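Local coordinates for molybdate-binding protein MolA (Haemophilus influenzae, PDB 3PSH) that binds molybdate and tungstate, but not sulfate or phosphate, in the periplasm and serves the MolBC ABC transporter in low-affinity molybdate import, at residues A[176-181]-A[299-304]. Numbering follows the deposited sequence.
Sequences GDVSAD and PQRFQD
A bidentate salt bridge at the surface of the C-terminal lobe, away from the molybdate site, pairs Asp177 with Arg301 and joins the loop before strand 184-188 to the loop between helices 283-297 and 307-319. The grip is end-on: Arg301 NH1 donates to Asp177 OD1 at 2.6 Å, and Arg301 NH2 to Asp177 OD2 at 3.0 Å. Near-coplanarity supports this reading, since the carboxylate and guanidinium planes lie only 13° apart. The two bonds are not equivalent. Asp177 OD1 accepts the N-H of NH1 on its syn lone pair, at an N-H...O angle of 161°, whereas NH2 meets OD2 on the syn side but 18° out of the carboxylate plane. Extended from CG to NE, the arginine chain reaches across to 176-181 and presents the guanidinium edge to an acid approaching from the opposite direction. Over one guanidinium face lies Val178, whose CG2 is 4.1 Å from Arg301 NH1. NH1 has a second acceptor, the carbonyl oxygen of Arg174, which should help fix the rotation of the group. Arg174 also forms a salt bridge with Asp304, and Phe302 packs on Leu171 and Leu175, so the 299-304 loop is joined to helix 168-175 as well as to the loop leading from it to strand 184-188.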
ATOM      1  N   GLY A 176      16.258  17.502  -5.353  1.00 16.80           N
ATOM      2  CA  GLY A 176      16.592  18.398  -4.203  1.00 19.17           C
ATOM      3  C   GLY A 176      16.466  19.902  -4.366  1.00 20.73           C
ATOM      4  O   GLY A 176      16.371  20.619  -3.324  1.00 19.46           O
ATOM      5  N   ASP A 177      16.489  20.372  -5.636  1.00 19.42           N
ATOM      6  CA  ASP A 177      16.251  21.816  -5.975  1.00 19.80           C
ATOM      7  C   ASP A 177      14.835  22.182  -6.352  1.00 19.32           C
ATOM      8  O   ASP A 177      14.544  23.339  -6.719  1.00 19.79           O
ATOM      9  CB  ASP A 177      17.137  22.219  -7.150  1.00 20.69           C
ATOM     10  CG  ASP A 177      16.757  21.456  -8.426  1.00 20.71           C
ATOM     11  OD1 ASP A 177      16.630  20.225  -8.367  1.00 25.40           O
ATOM     12  OD2 ASP A 177      16.628  22.096  -9.444  1.00 30.39           O
ATOM     13  N   VAL A 178      13.898  21.242  -6.247  1.00 17.45           N
ATOM     14  CA  VAL A 178      12.528  21.608  -6.521  1.00 17.98           C
ATOM     15  C   VAL A 178      11.853  22.390  -5.391  1.00 18.91           C
ATOM     16  O   VAL A 178      11.478  21.838  -4.343  1.00 18.84           O
ATOM     17  CB  VAL A 178      11.695  20.375  -6.918  1.00 17.35           C
ATOM     18  CG1 VAL A 178      10.286  20.779  -7.254  1.00 15.87           C
ATOM     19  CG2 VAL A 178      12.353  19.713  -8.136  1.00 19.37           C
ATOM     20  N   SER A 179      11.601  23.668  -5.691  1.00 17.13           N
ATOM     21  CA  SER A 179      11.044  24.526  -4.705  1.00 17.41           C
ATOM     22  C   SER A 179       9.547  24.293  -4.488  1.00 16.50           C
ATOM     23  O   SER A 179       8.853  23.723  -5.369  1.00 16.18           O
ATOM     24  CB  SER A 179      11.248  26.007  -5.048  1.00 18.06           C
ATOM     25  OG  SER A 179      10.545  26.392  -6.245  1.00 24.17           O
ATOM     26  N   ALA A 180       9.053  24.746  -3.321  1.00 17.06           N
ATOM     27  CA  ALA A 180       7.631  24.536  -3.055  1.00 16.92           C
ATOM     28  C   ALA A 180       6.737  25.163  -4.088  1.00 16.05           C
ATOM     29  O   ALA A 180       5.596  24.678  -4.279  1.00 17.70           O
ATOM     30  CB  ALA A 180       7.201  24.981  -1.598  1.00 16.68           C
ATOM     31  N   ASP A 181       7.121  26.314  -4.658  1.00 17.56           N
ATOM     32  CA  ASP A 181       6.174  26.902  -5.603  0.50 17.07           C
ATOM     33  C   ASP A 181       6.145  26.095  -6.964  1.00 17.59           C
ATOM     34  O   ASP A 181       5.157  26.211  -7.700  1.00 21.01           O
ATOM     35  CB  ASP A 181       6.488  28.391  -5.748  0.50 18.06           C
ATOM     36  CG  ASP A 181       5.649  29.079  -6.834  0.50 18.99           C
ATOM     37  OD1 ASP A 181       4.512  29.482  -6.539  0.50 26.04           O
ATOM     38  OD2 ASP A 181       6.113  29.092  -7.990  0.50 21.63           O
ATOM     39  N   PRO A 299      11.051  13.971 -16.808  1.00 15.36           N
ATOM     40  CA  PRO A 299      11.772  12.981 -17.680  1.00 15.77           C
ATOM     41  C   PRO A 299      13.242  13.381 -18.005  1.00 14.61           C
ATOM     42  O   PRO A 299      14.103  12.513 -18.090  1.00 15.07           O
ATOM     43  CB  PRO A 299      10.954  12.974 -18.936  1.00 15.19           C
ATOM     44  CG  PRO A 299      10.157  14.387 -18.935  1.00 15.08           C
ATOM     45  CD  PRO A 299       9.825  14.499 -17.430  1.00 15.67           C
ATOM     46  N   GLN A 300      13.510  14.689 -18.106  1.00 14.42           N
ATOM     47  CA  GLN A 300      14.848  15.125 -18.540  1.00 17.31           C
ATOM     48  C   GLN A 300      15.850  15.004 -17.436  1.00 15.17           C
ATOM     49  O   GLN A 300      17.026  15.297 -17.665  1.00 17.75           O
ATOM     50  CB  GLN A 300      14.749  16.600 -18.985  1.00 18.61           C
ATOM     51  CG  GLN A 300      13.812  16.774 -20.233  1.00 20.84           C
ATOM     52  CD  GLN A 300      13.967  15.596 -21.229  1.00 31.40           C
ATOM     53  OE1 GLN A 300      15.093  15.090 -21.510  1.00 21.65           O
ATOM     54  NE2 GLN A 300      12.781  15.092 -21.737  1.00 34.43           N
ATOM     55  N   ARG A 301      15.389  14.580 -16.220  1.00 14.28           N
ATOM     56  CA  ARG A 301      16.369  14.420 -15.114  1.00 15.48           C
ATOM     57  C   ARG A 301      16.698  12.972 -14.881  1.00 14.41           C
ATOM     58  O   ARG A 301      17.565  12.711 -14.026  1.00 16.85           O
ATOM     59  CB  ARG A 301      15.944  15.005 -13.764  1.00 16.95           C
ATOM     60  CG  ARG A 301      15.702  16.494 -13.768  1.00 16.17           C
ATOM     61  CD  ARG A 301      15.137  16.995 -12.363  1.00 16.49           C
ATOM     62  NE  ARG A 301      14.948  18.438 -12.473  1.00 17.80           N
ATOM     63  CZ  ARG A 301      15.208  19.298 -11.469  1.00 18.83           C
ATOM     64  NH1 ARG A 301      15.678  18.850 -10.334  1.00 15.56           N
ATOM     65  NH2 ARG A 301      15.086  20.631 -11.589  1.00 21.72           N
ATOM     66  N   PHE A 302      16.040  12.051 -15.648  1.00 15.36           N
ATOM     67  CA  PHE A 302      16.144  10.634 -15.377  1.00 15.41           C
ATOM     68  C   PHE A 302      16.419   9.768 -16.623  1.00 16.43           C
ATOM     69  O   PHE A 302      16.075   8.613 -16.643  1.00 15.38           O
ATOM     70  CB  PHE A 302      14.873  10.143 -14.613  1.00 16.38           C
ATOM     71  CG  PHE A 302      14.776  10.740 -13.244  1.00 16.76           C
ATOM     72  CD1 PHE A 302      15.602  10.274 -12.180  1.00 15.64           C
ATOM     73  CD2 PHE A 302      13.883  11.835 -13.018  1.00 15.00           C
ATOM     74  CE1 PHE A 302      15.498  10.882 -10.861  1.00 14.59           C
ATOM     75  CE2 PHE A 302      13.775  12.443 -11.699  1.00 12.64           C
ATOM     76  CZ  PHE A 302      14.609  11.932 -10.608  1.00 18.48           C
ATOM     77  N   GLN A 303      16.975  10.354 -17.687  1.00 15.82           N
ATOM     78  CA  GLN A 303      17.130   9.560 -18.918  1.00 17.05           C
ATOM     79  C   GLN A 303      18.049   8.396 -18.857  1.00 17.76           C
ATOM     80  O   GLN A 303      17.846   7.418 -19.580  1.00 20.65           O
ATOM     81  CB  GLN A 303      17.519  10.570 -20.061  1.00 15.71           C
ATOM     82  CG  GLN A 303      16.392  11.556 -20.481  1.00 16.79           C
ATOM     83  CD  GLN A 303      15.178  10.919 -21.107  1.00 21.32           C
ATOM     84  OE1 GLN A 303      15.244   9.825 -21.703  1.00 29.79           O
ATOM     85  NE2 GLN A 303      14.103  11.646 -21.117  1.00 28.21           N
ATOM     86  N   ASP A 304      18.992   8.464 -17.918  1.00 18.24           N
ATOM     87  CA  ASP A 304      19.913   7.391 -17.614  1.00 17.60           C
ATOM     88  C   ASP A 304      19.293   6.302 -16.763  1.00 19.72           C
ATOM     89  O   ASP A 304      19.963   5.300 -16.506  1.00 20.37           O
ATOM     90  CB  ASP A 304      21.194   7.791 -16.796  1.00 18.78           C
ATOM     91  CG  ASP A 304      20.861   8.558 -15.503  1.00 18.97           C
ATOM     92  OD1 ASP A 304      19.952   9.446 -15.624  1.00 19.01           O
ATOM     93  OD2 ASP A 304      21.536   8.412 -14.467  1.00 23.52           O
TER